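Local coordinates for PpBBE-like 1 D396N (Physcomitrella patens subsp. patens, PDB 6EO5), which is an engineered variant of a cellobiose-oxidising, bi-covalently flavinylated berberine bridge enzyme-like protein of the VAO group, at residues N141-V145 against N323-T327; Y126-W130 against N301-I306; L38-R43 against F326-K332. All blocks are in the same frame, centred on the assembly; numbering follows the deposited sequence.

Contact 1 (N141-V145 against N323-T327). With FAD (flavin-adenine dinucleotide), chain C.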
# COMPACT_ATOMS: atom_id res chain seq x y z
N ASN A 141 1.18 7.07 4.14
CA ASN A 141 0.72 8.38 4.58
C ASN A 141 -0.73 8.69 4.25
O ASN A 141 -1.19 9.79 4.58
CB ASN A 141 1.63 9.47 4.02
CG ASN A 141 1.40 9.69 2.56
OD1 ASN A 141 1.19 8.73 1.80
ND2 ASN A 141 1.42 10.95 2.14
N CYS A 142 -1.47 7.79 3.61
CA CYS A 142 -2.90 8.00 3.40
C CYS A 142 -3.68 7.54 4.64
O CYS A 142 -3.69 6.34 4.94
CB CYS A 142 -3.37 7.24 2.18
SG CYS A 142 -2.41 7.63 0.67
N PRO A 143 -4.33 8.45 5.38
CA PRO A 143 -4.92 8.05 6.67
C PRO A 143 -6.05 7.05 6.57
O PRO A 143 -6.26 6.29 7.53
CB PRO A 143 -5.40 9.39 7.26
CG PRO A 143 -4.63 10.41 6.54
CD PRO A 143 -4.42 9.90 5.17
N THR A 144 -6.80 7.03 5.45
CA THR A 144 -7.95 6.14 5.33
C THR A 144 -7.59 4.75 4.80
O THR A 144 -8.50 3.92 4.67
CB THR A 144 -9.03 6.77 4.43
OG1 THR A 144 -8.59 6.79 3.07
CG2 THR A 144 -9.32 8.19 4.86
N VAL A 145 -6.31 4.48 4.54
CA VAL A 145 -5.90 3.17 4.03
C VAL A 145 -6.01 2.13 5.13
O VAL A 145 -5.69 2.39 6.30
CB VAL A 145 -4.46 3.24 3.48
CG1 VAL A 145 -3.84 1.84 3.37
CG2 VAL A 145 -4.46 3.91 2.13
N ASN A 323 -11.01 10.86 12.07
CA ASN A 323 -12.12 11.28 11.23
C ASN A 323 -11.62 11.89 9.94
O ASN A 323 -12.11 12.94 9.51
CB ASN A 323 -13.02 12.29 11.95
CG ASN A 323 -13.64 11.72 13.19
OD1 ASN A 323 -14.62 10.97 13.12
ND2 ASN A 323 -13.09 12.07 14.35
N VAL A 324 -10.64 11.28 9.29
CA VAL A 324 -10.19 11.80 8.01
C VAL A 324 -11.22 11.41 6.96
O VAL A 324 -11.57 10.23 6.83
CB VAL A 324 -8.80 11.29 7.64
CG1 VAL A 324 -8.31 11.95 6.35
CG2 VAL A 324 -7.81 11.57 8.79
N PRO A 325 -11.78 12.38 6.24
CA PRO A 325 -12.84 12.08 5.26
C PRO A 325 -12.35 11.12 4.18
O PRO A 325 -11.29 11.32 3.59
CB PRO A 325 -13.16 13.46 4.66
CG PRO A 325 -12.64 14.46 5.66
CD PRO A 325 -11.49 13.82 6.37
N PHE A 326 -13.14 10.07 3.92
CA PHE A 326 -12.83 9.17 2.81
C PHE A 326 -13.15 9.86 1.49
O PHE A 326 -14.30 10.25 1.25
CB PHE A 326 -13.61 7.86 2.93
CG PHE A 326 -13.09 6.77 2.03
CD1 PHE A 326 -12.05 5.95 2.45
CD2 PHE A 326 -13.63 6.56 0.77
CE1 PHE A 326 -11.56 4.93 1.63
CE2 PHE A 326 -13.14 5.55 -0.05
CZ PHE A 326 -12.10 4.74 0.39
N THR A 327 -12.15 9.99 0.63
CA THR A 327 -12.34 10.57 -0.70
C THR A 327 -12.14 9.49 -1.75
O THR A 327 -11.52 8.46 -1.49
CB THR A 327 -11.37 11.73 -0.93
OG1 THR A 327 -10.03 11.24 -0.88
CG2 THR A 327 -11.54 12.79 0.14
PA FAD C . -8.41 -3.20 0.25
O1A FAD C . -9.00 -2.81 -1.10
O2A FAD C . -9.48 -3.37 1.30
O5B FAD C . -7.46 -4.50 0.19
C5B FAD C . -6.56 -4.72 -0.88
C4B FAD C . -6.35 -6.21 -1.11
O4B FAD C . -6.02 -6.85 0.11
C3B FAD C . -7.60 -6.89 -1.64
O3B FAD C . -7.20 -7.96 -2.47
C2B FAD C . -8.23 -7.44 -0.39
O2B FAD C . -9.06 -8.54 -0.66
C1B FAD C . -7.00 -7.82 0.44
N9A FAD C . -7.36 -7.81 1.88
C8A FAD C . -7.95 -6.78 2.57
N7A FAD C . -8.14 -7.16 3.85
C5A FAD C . -7.68 -8.42 3.99
C6A FAD C . -7.65 -9.28 5.07
N6A FAD C . -8.12 -8.89 6.25
N1A FAD C . -7.11 -10.55 4.92
C2A FAD C . -6.63 -10.94 3.69
N3A FAD C . -6.68 -10.09 2.61
C4A FAD C . -7.20 -8.85 2.76
N1 FAD C . 0.76 2.29 -0.60
C2 FAD C . 1.97 2.44 0.09
O2 FAD C . 2.79 1.51 0.21
N3 FAD C . 2.26 3.66 0.66
C4 FAD C . 1.38 4.72 0.56
O4 FAD C . 1.66 5.79 1.09
C4X FAD C . 0.19 4.57 -0.13
N5 FAD C . -0.71 5.62 -0.19
C5X FAD C . -2.01 5.39 -0.57
C6 FAD C . -2.94 6.42 -0.50
C7 FAD C . -4.31 6.22 -0.76
C7M FAD C . -5.29 7.37 -0.65
C8 FAD C . -4.71 4.95 -1.22
C8M FAD C . -6.15 4.69 -1.64
C9 FAD C . -3.74 3.94 -1.38
C9A FAD C . -2.39 4.13 -1.04
N10 FAD C . -1.40 3.16 -1.23
C10 FAD C . -0.15 3.34 -0.67
C1' FAD C . -1.72 1.81 -1.77
C2' FAD C . -2.11 0.89 -0.61
O2' FAD C . -1.00 0.42 0.12
C3' FAD C . -2.88 -0.28 -1.16
O3' FAD C . -4.00 0.25 -1.83
C4' FAD C . -3.28 -1.23 -0.03
O4' FAD C . -3.32 -2.55 -0.54
C5' FAD C . -4.62 -0.82 0.57
O5' FAD C . -5.11 -1.73 1.53
P FAD C . -6.66 -1.64 1.96
O1P FAD C . -6.93 -2.60 3.09
O2P FAD C . -7.13 -0.24 2.26
O3P FAD C . -7.41 -1.98 0.57
O HOH W 1 -9.77 8.07 0.99

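Contact 2 (Y126-W130 against N301-I306)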
# COMPACT_ATOMS: atom_id res chain seq x y z
N TYR A 126 -2.17 5.20 13.78
CA TYR A 126 -1.07 6.05 14.22
C TYR A 126 -1.39 6.71 15.55
O TYR A 126 -0.52 6.83 16.42
CB TYR A 126 -0.78 7.14 13.18
CG TYR A 126 0.02 6.72 11.97
CD1 TYR A 126 1.29 6.16 12.10
CD2 TYR A 126 -0.48 6.93 10.68
CE1 TYR A 126 2.02 5.80 10.98
CE2 TYR A 126 0.24 6.58 9.57
CZ TYR A 126 1.48 6.01 9.71
OH TYR A 126 2.18 5.66 8.58
N LEU A 127 -2.63 7.18 15.71
CA LEU A 127 -3.06 7.83 16.94
C LEU A 127 -2.99 6.87 18.11
O LEU A 127 -2.47 7.21 19.18
CB LEU A 127 -4.47 8.38 16.75
CG LEU A 127 -4.93 9.44 17.75
CD1 LEU A 127 -3.78 10.40 18.04
CD2 LEU A 127 -6.12 10.18 17.19
N ALA A 128 -3.51 5.64 17.93
CA ALA A 128 -3.47 4.66 19.00
C ALA A 128 -2.05 4.34 19.43
O ALA A 128 -1.75 4.25 20.62
CB ALA A 128 -4.20 3.39 18.58
N LEU A 129 -1.14 4.17 18.45
CA LEU A 129 0.24 3.81 18.77
C LEU A 129 1.00 4.98 19.39
O LEU A 129 1.91 4.76 20.20
CB LEU A 129 0.95 3.31 17.51
CG LEU A 129 0.61 1.89 17.04
CD1 LEU A 129 1.16 1.64 15.64
CD2 LEU A 129 1.16 0.86 18.02
N TRP A 130 0.66 6.21 19.01
CA TRP A 130 1.31 7.38 19.60
C TRP A 130 0.87 7.57 21.05
O TRP A 130 1.70 7.69 21.95
CB TRP A 130 0.98 8.61 18.75
CG TRP A 130 1.53 9.89 19.29
CD1 TRP A 130 0.82 10.93 19.79
CD2 TRP A 130 2.91 10.27 19.35
NE1 TRP A 130 1.66 11.94 20.17
CE2 TRP A 130 2.95 11.56 19.91
CE3 TRP A 130 4.11 9.64 18.99
CZ2 TRP A 130 4.15 12.25 20.12
CZ3 TRP A 130 5.31 10.33 19.21
CH2 TRP A 130 5.32 11.62 19.77
N ASN A 301 6.71 16.73 16.28
CA ASN A 301 6.66 15.41 16.88
C ASN A 301 6.01 14.45 15.89
O ASN A 301 5.54 14.86 14.81
CB ASN A 301 5.93 15.44 18.23
CG ASN A 301 4.45 15.74 18.11
OD1 ASN A 301 3.75 15.24 17.22
ND2 ASN A 301 3.95 16.54 19.04
N TRP A 302 5.94 13.17 16.26
CA TRP A 302 5.56 12.15 15.28
C TRP A 302 4.12 12.31 14.82
O TRP A 302 3.84 12.26 13.61
CB TRP A 302 5.81 10.75 15.85
CG TRP A 302 5.53 9.68 14.83
CD1 TRP A 302 4.47 8.81 14.80
CD2 TRP A 302 6.31 9.41 13.65
NE1 TRP A 302 4.56 8.00 13.69
CE2 TRP A 302 5.67 8.35 12.96
CE3 TRP A 302 7.47 9.96 13.11
CZ2 TRP A 302 6.17 7.82 11.77
CZ3 TRP A 302 7.97 9.43 11.92
CH2 TRP A 302 7.31 8.37 11.27
N ILE A 303 3.18 12.52 15.75
CA ILE A 303 1.78 12.59 15.34
C ILE A 303 1.50 13.88 14.57
O ILE A 303 0.55 13.93 13.77
CB ILE A 303 0.84 12.43 16.56
CG1 ILE A 303 -0.50 11.84 16.11
CG2 ILE A 303 0.65 13.74 17.34
CD1 ILE A 303 -0.41 10.37 15.73
N GLN A 304 2.32 14.91 14.76
CA GLN A 304 2.25 16.09 13.90
C GLN A 304 2.75 15.79 12.51
O GLN A 304 2.27 16.36 11.53
CB GLN A 304 3.06 17.24 14.50
CG GLN A 304 2.44 17.91 15.69
CD GLN A 304 3.35 18.97 16.26
OE1 GLN A 304 4.49 18.69 16.65
NE2 GLN A 304 2.88 20.21 16.28
N LEU A 305 3.77 14.93 12.41
CA LEU A 305 4.33 14.58 11.12
C LEU A 305 3.31 13.84 10.27
O LEU A 305 3.15 14.12 9.07
CB LEU A 305 5.60 13.74 11.31
CG LEU A 305 6.05 13.27 9.93
CD1 LEU A 305 7.00 14.28 9.31
CD2 LEU A 305 6.61 11.86 9.94
N ILE A 306 2.58 12.91 10.89
CA ILE A 306 1.47 12.22 10.23
C ILE A 306 0.47 13.23 9.68
O ILE A 306 -0.04 13.08 8.57
CB ILE A 306 0.81 11.24 11.20
CG1 ILE A 306 1.86 10.28 11.76
CG2 ILE A 306 -0.30 10.47 10.52
CD1 ILE A 306 2.45 9.39 10.71

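Contact 3 (L38-R43 against F326-K332). With FAD (flavin-adenine dinucleotide), chain C.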
# COMPACT_ATOMS: atom_id res chain seq x y z
N LEU A 38 -19.05 1.78 -1.55
CA LEU A 38 -18.01 2.80 -1.61
C LEU A 38 -16.64 2.15 -1.69
O LEU A 38 -16.32 1.25 -0.91
CB LEU A 38 -18.10 3.71 -0.39
CG LEU A 38 -17.19 4.95 -0.39
CD1 LEU A 38 -17.73 6.01 -1.34
CD2 LEU A 38 -17.00 5.50 1.03
N ALA A 39 -15.84 2.61 -2.64
CA ALA A 39 -14.48 2.15 -2.83
C ALA A 39 -13.64 3.36 -3.22
O ALA A 39 -14.15 4.36 -3.74
CB ALA A 39 -14.38 1.06 -3.91
N TYR A 40 -12.33 3.27 -2.98
CA TYR A 40 -11.46 4.39 -3.32
C TYR A 40 -11.47 4.65 -4.83
O TYR A 40 -11.63 5.79 -5.27
CB TYR A 40 -10.04 4.16 -2.82
CG TYR A 40 -9.15 5.30 -3.22
CD1 TYR A 40 -9.26 6.54 -2.59
CD2 TYR A 40 -8.25 5.17 -4.27
CE1 TYR A 40 -8.47 7.60 -2.96
CE2 TYR A 40 -7.46 6.22 -4.65
CZ TYR A 40 -7.58 7.44 -4.00
OH TYR A 40 -6.79 8.50 -4.38
N ASN A 41 -11.28 3.61 -5.63
CA ASN A 41 -11.37 3.75 -7.08
C ASN A 41 -12.80 3.44 -7.48
O ASN A 41 -13.32 2.37 -7.17
CB ASN A 41 -10.38 2.81 -7.78
CG ASN A 41 -10.06 3.25 -9.20
OD1 ASN A 41 -10.75 4.09 -9.79
ND2 ASN A 41 -9.02 2.65 -9.77
N LEU A 42 -13.45 4.39 -8.15
CA LEU A 42 -14.83 4.19 -8.60
C LEU A 42 -14.90 3.70 -10.04
O LEU A 42 -15.99 3.67 -10.62
CB LEU A 42 -15.65 5.49 -8.44
CG LEU A 42 -15.82 6.13 -7.06
CD1 LEU A 42 -16.58 7.43 -7.19
CD2 LEU A 42 -16.51 5.22 -6.02
N ARG A 43 -13.76 3.31 -10.64
CA ARG A 43 -13.79 2.94 -12.05
C ARG A 43 -14.57 1.66 -12.27
O ARG A 43 -15.37 1.57 -13.21
CB ARG A 43 -12.37 2.81 -12.59
CG ARG A 43 -12.33 2.01 -13.89
CD ARG A 43 -11.07 2.21 -14.67
NE ARG A 43 -9.88 1.82 -13.92
CZ ARG A 43 -9.52 0.55 -13.71
NH1 ARG A 43 -10.28 -0.43 -14.17
NH2 ARG A 43 -8.42 0.28 -13.02
N PHE A 326 -13.14 10.07 3.92
CA PHE A 326 -12.83 9.17 2.81
C PHE A 326 -13.15 9.86 1.49
O PHE A 326 -14.30 10.25 1.25
CB PHE A 326 -13.61 7.86 2.93
CG PHE A 326 -13.09 6.77 2.03
CD1 PHE A 326 -12.05 5.95 2.45
CD2 PHE A 326 -13.63 6.56 0.77
CE1 PHE A 326 -11.56 4.93 1.63
CE2 PHE A 326 -13.14 5.55 -0.05
CZ PHE A 326 -12.10 4.74 0.39
N THR A 327 -12.15 9.99 0.63
CA THR A 327 -12.34 10.57 -0.70
C THR A 327 -12.14 9.49 -1.75
O THR A 327 -11.52 8.46 -1.49
CB THR A 327 -11.37 11.73 -0.93
OG1 THR A 327 -10.03 11.24 -0.88
CG2 THR A 327 -11.54 12.79 0.14
N THR A 328 -12.68 9.74 -2.94
CA THR A 328 -12.64 8.78 -4.03
C THR A 328 -12.08 9.43 -5.29
O THR A 328 -11.97 10.65 -5.39
CB THR A 328 -14.04 8.22 -4.31
OG1 THR A 328 -14.95 9.29 -4.57
CG2 THR A 328 -14.55 7.44 -3.12
N ASN A 329 -11.71 8.59 -6.25
CA ASN A 329 -11.16 9.01 -7.53
C ASN A 329 -11.56 7.96 -8.57
O ASN A 329 -12.09 6.90 -8.23
CB ASN A 329 -9.63 9.17 -7.42
CG ASN A 329 -9.01 9.87 -8.63
OD1 ASN A 329 -9.71 10.51 -9.42
ND2 ASN A 329 -7.69 9.74 -8.77
N THR A 330 -11.34 8.28 -9.85
CA THR A 330 -11.53 7.31 -10.94
C THR A 330 -10.30 7.33 -11.82
O THR A 330 -9.99 8.36 -12.43
CB THR A 330 -12.78 7.62 -11.77
OG1 THR A 330 -13.92 7.59 -10.93
CG2 THR A 330 -12.94 6.58 -12.87
N PHE A 331 -9.60 6.20 -11.91
CA PHE A 331 -8.23 6.26 -12.40
C PHE A 331 -7.75 4.89 -12.84
O PHE A 331 -8.31 3.86 -12.46
CB PHE A 331 -7.28 6.83 -11.34
CG PHE A 331 -7.19 6.01 -10.06
CD1 PHE A 331 -8.06 6.24 -9.00
CD2 PHE A 331 -6.21 5.03 -9.90
CE1 PHE A 331 -7.97 5.49 -7.82
CE2 PHE A 331 -6.10 4.28 -8.72
CZ PHE A 331 -6.99 4.51 -7.69
N LYS A 332 -6.71 4.90 -13.66
CA LYS A 332 -5.87 3.74 -13.91
C LYS A 332 -4.47 4.04 -13.36
O LYS A 332 -3.93 5.12 -13.60
CB LYS A 332 -5.81 3.41 -15.40
CG LYS A 332 -4.81 2.33 -15.77
CD LYS A 332 -5.20 0.98 -15.21
CE LYS A 332 -4.14 -0.04 -15.55
NZ LYS A 332 -4.38 -1.32 -14.85
PA FAD C . -8.41 -3.20 0.25
O1A FAD C . -9.00 -2.81 -1.10
O2A FAD C . -9.48 -3.37 1.30
O5B FAD C . -7.46 -4.50 0.19
C5B FAD C . -6.56 -4.72 -0.88
C4B FAD C . -6.35 -6.21 -1.11
O4B FAD C . -6.02 -6.85 0.11
C3B FAD C . -7.60 -6.89 -1.64
O3B FAD C . -7.20 -7.96 -2.47
C2B FAD C . -8.23 -7.44 -0.39
O2B FAD C . -9.06 -8.54 -0.66
C1B FAD C . -7.00 -7.82 0.44
N9A FAD C . -7.36 -7.81 1.88
C8A FAD C . -7.95 -6.78 2.57
N7A FAD C . -8.14 -7.16 3.85
C5A FAD C . -7.68 -8.42 3.99
C6A FAD C . -7.65 -9.28 5.07
N6A FAD C . -8.12 -8.89 6.25
N1A FAD C . -7.11 -10.55 4.92
C2A FAD C . -6.63 -10.94 3.69
N3A FAD C . -6.68 -10.09 2.61
C4A FAD C . -7.20 -8.85 2.76
N1 FAD C . 0.76 2.29 -0.60
C2 FAD C . 1.97 2.44 0.09
O2 FAD C . 2.79 1.51 0.21
N3 FAD C . 2.26 3.66 0.66
C4 FAD C . 1.38 4.72 0.56
O4 FAD C . 1.66 5.79 1.09
C4X FAD C . 0.19 4.57 -0.13
N5 FAD C . -0.71 5.62 -0.19
C5X FAD C . -2.01 5.39 -0.57
C6 FAD C . -2.94 6.42 -0.50
C7 FAD C . -4.31 6.22 -0.76
C7M FAD C . -5.29 7.37 -0.65
C8 FAD C . -4.71 4.95 -1.22
C8M FAD C . -6.15 4.69 -1.64
C9 FAD C . -3.74 3.94 -1.38
C9A FAD C . -2.39 4.13 -1.04
N10 FAD C . -1.40 3.16 -1.23
C10 FAD C . -0.15 3.34 -0.67
C1' FAD C . -1.72 1.81 -1.77
C2' FAD C . -2.11 0.89 -0.61
O2' FAD C . -1.00 0.42 0.12
C3' FAD C . -2.88 -0.28 -1.16
O3' FAD C . -4.00 0.25 -1.83
C4' FAD C . -3.28 -1.23 -0.03
O4' FAD C . -3.32 -2.55 -0.54
C5' FAD C . -4.62 -0.82 0.57
O5' FAD C . -5.11 -1.73 1.53
P FAD C . -6.66 -1.64 1.96
O1P FAD C . -6.93 -2.60 3.09
O2P FAD C . -7.13 -0.24 2.26
O3P FAD C . -7.41 -1.98 0.57
O HOH W 2 -5.84 9.07 -6.78
O HOH W 3 -6.14 1.31 -11.51

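Contact 1 (N141-V145 against N323-T327)
Pro143 and Val324 bring their CA atoms to 6.6 Å, and Thr144 and Phe326 theirs to 6.3 Å, where two irregular loops run past each other without a direct hydrogen bond. Cys142 to Val145 form a type I beta turn, closed by Val145 N to Cys142 O at 3.2 Å. At its start the Cys142 SG bond to FAD C6, 1.8 Å long, fixes the turn to the isoalloxazine; this is the 6-S-cysteinyl link, one of the two attachments of a bi-covalent flavin of the berberine bridge enzyme type.

Pro143 and Thr144 of the turn meet 323-327. Pro143 CB lies 3.6 Å from Val324 CG2, the two side chains crossing at about a right angle. A chi1 of 71° sets Thr144 OG1 near Phe326 CD1, oblique to the ring, and puts CG2 by the carbonyl oxygens of Val324 and Pro325. The hydroxyl is hydrogen-bonded to His81 NE2 and, at 2.7 Å, to a water that accepts from Thr327 N. With a valine here, His81 and this water would probably both lose a polar partner, and the loops their water link.

The turn lies between strand 135-136 and helix 147-153; 323-327 lies between helix 302-308 and strand 331-338.

Contact 2 (Y126-W130 against N301-I306)
Asn301, whose amide lies by Trp130 CZ2, accepts from Gln304 N through OD1 at 2.9 Å, nearly along the C=O axis. Gln304 OE1 returns the bond by accepting from Asn301 N at 3.0 Å. This reciprocal pair is a capping box, with Asn301 as N-cap of helix 302-308. The helix packs antiparallel to helix 122-133: the axes of 126-130 and 302-306 run at 173° and approach to 10.4 Å. No hydrogen bond crosses between them, so the contact rests on apolar and aromatic packing.

Trp130 reaches across because its CG is anti to the backbone N (chi1 177°), which extends the indole to the start of the opposite helix. Ile303 lies over one face of this ring system, its CB 3.7 Å from the centroid of the five-membered ring in a CH-pi contact, with CG2 beyond it near NE1. The six-membered part continues to Trp302 CB and the Asn301 amide, both approached obliquely. Ile303 CD1 reaches back to the Tyr126 carbonyl oxygen and to Trp130 CB, while its CG1 meets Leu127 CD1.

One helical turn further on, Ile306 faces Tyr126, whose CD1 lies at the edge of the Trp302 indole, nearest NE1. The far end of the tyrosine is fixed by its OH, hydrogen-bonded to Gly140 O, and Trp302 NE1 has a weak bond to Thr136 OG1. Strand 222-230 also packs on helix 302-308, through Leu305 on Val222 and His224 and Trp302 on Val222. Over Tyr126 itself, Ile306 CD1 sits 3.5 Å from the ring centroid and only 5° off the ring normal, while Ile306 CG2 touches the same ring at CD2, also at 3.5 Å.

Contact 3 (L38-R43 against F326-K332)
Tyr40 fits a hollow between the flavin and residues 326-331. FAD C8M sits 3.3 Å above the plane of the Tyr40 ring, over its centre, while Thr327 O lies near CD1 and the Phe331 ring meets it rim to rim, planes at 60°. The Phe326 ring presents its edge to Tyr40 N, and Leu38 slides past it with CD2 on CD2.

The Asn41 amide stacks on the Phe331 ring, which a chi1 of 62° folds back under it; the planes are 3° apart and ND2 lies over the ring centre. The amide's rotation is fixed by Phe331 N to OD1 (3.2 Å) and by ND2 to Phe331 O (3.0 Å); ND2 also donates to Tyr83 O. Arg43 NE reaches Phe331 O from the opposite face of that carbonyl, and its NH2 forms a salt bridge with Glu84. The threonines supply smaller bumps: Thr328 CG2 sits against Ala39 O and Leu38 CD1, with Leu42 CD1 on its OG1, and Thr330 CG2 packs on Arg43 CB.

Asn329 N to Tyr40 O (3.0 Å) and Leu42 N to Asn329 O (2.9 Å) make a single beta bridge between Asn41 and Asn329, just ahead of strand 331-338. Tyr40, with His81 stacked on it, lies against the dimethylbenzene end of the flavin and belongs to the FAD pocket of this VAO-type enzyme.

In the fold
Contacts 1 and 3 share Phe326 and Thr327, their centres about 12 Å apart, so one loop leading into strand 331-338 packs against two earlier segments beside the flavin: the Cys142 turn and the Tyr40 segment. His81 joins them, since it is hydrogen-bonded to Thr144, stacks on Tyr40 and meets Phe326. Contact 2 lies farther from the cofactor, the Tyr126 side chain about 8 Å from FAD; its centre is about 14 Å from that of contact 1 and about 26 Å from that of contact 3. Helix 302-308 precedes the shared loop, so all three contacts join the N-terminal part of the chain to one later region, 301-332.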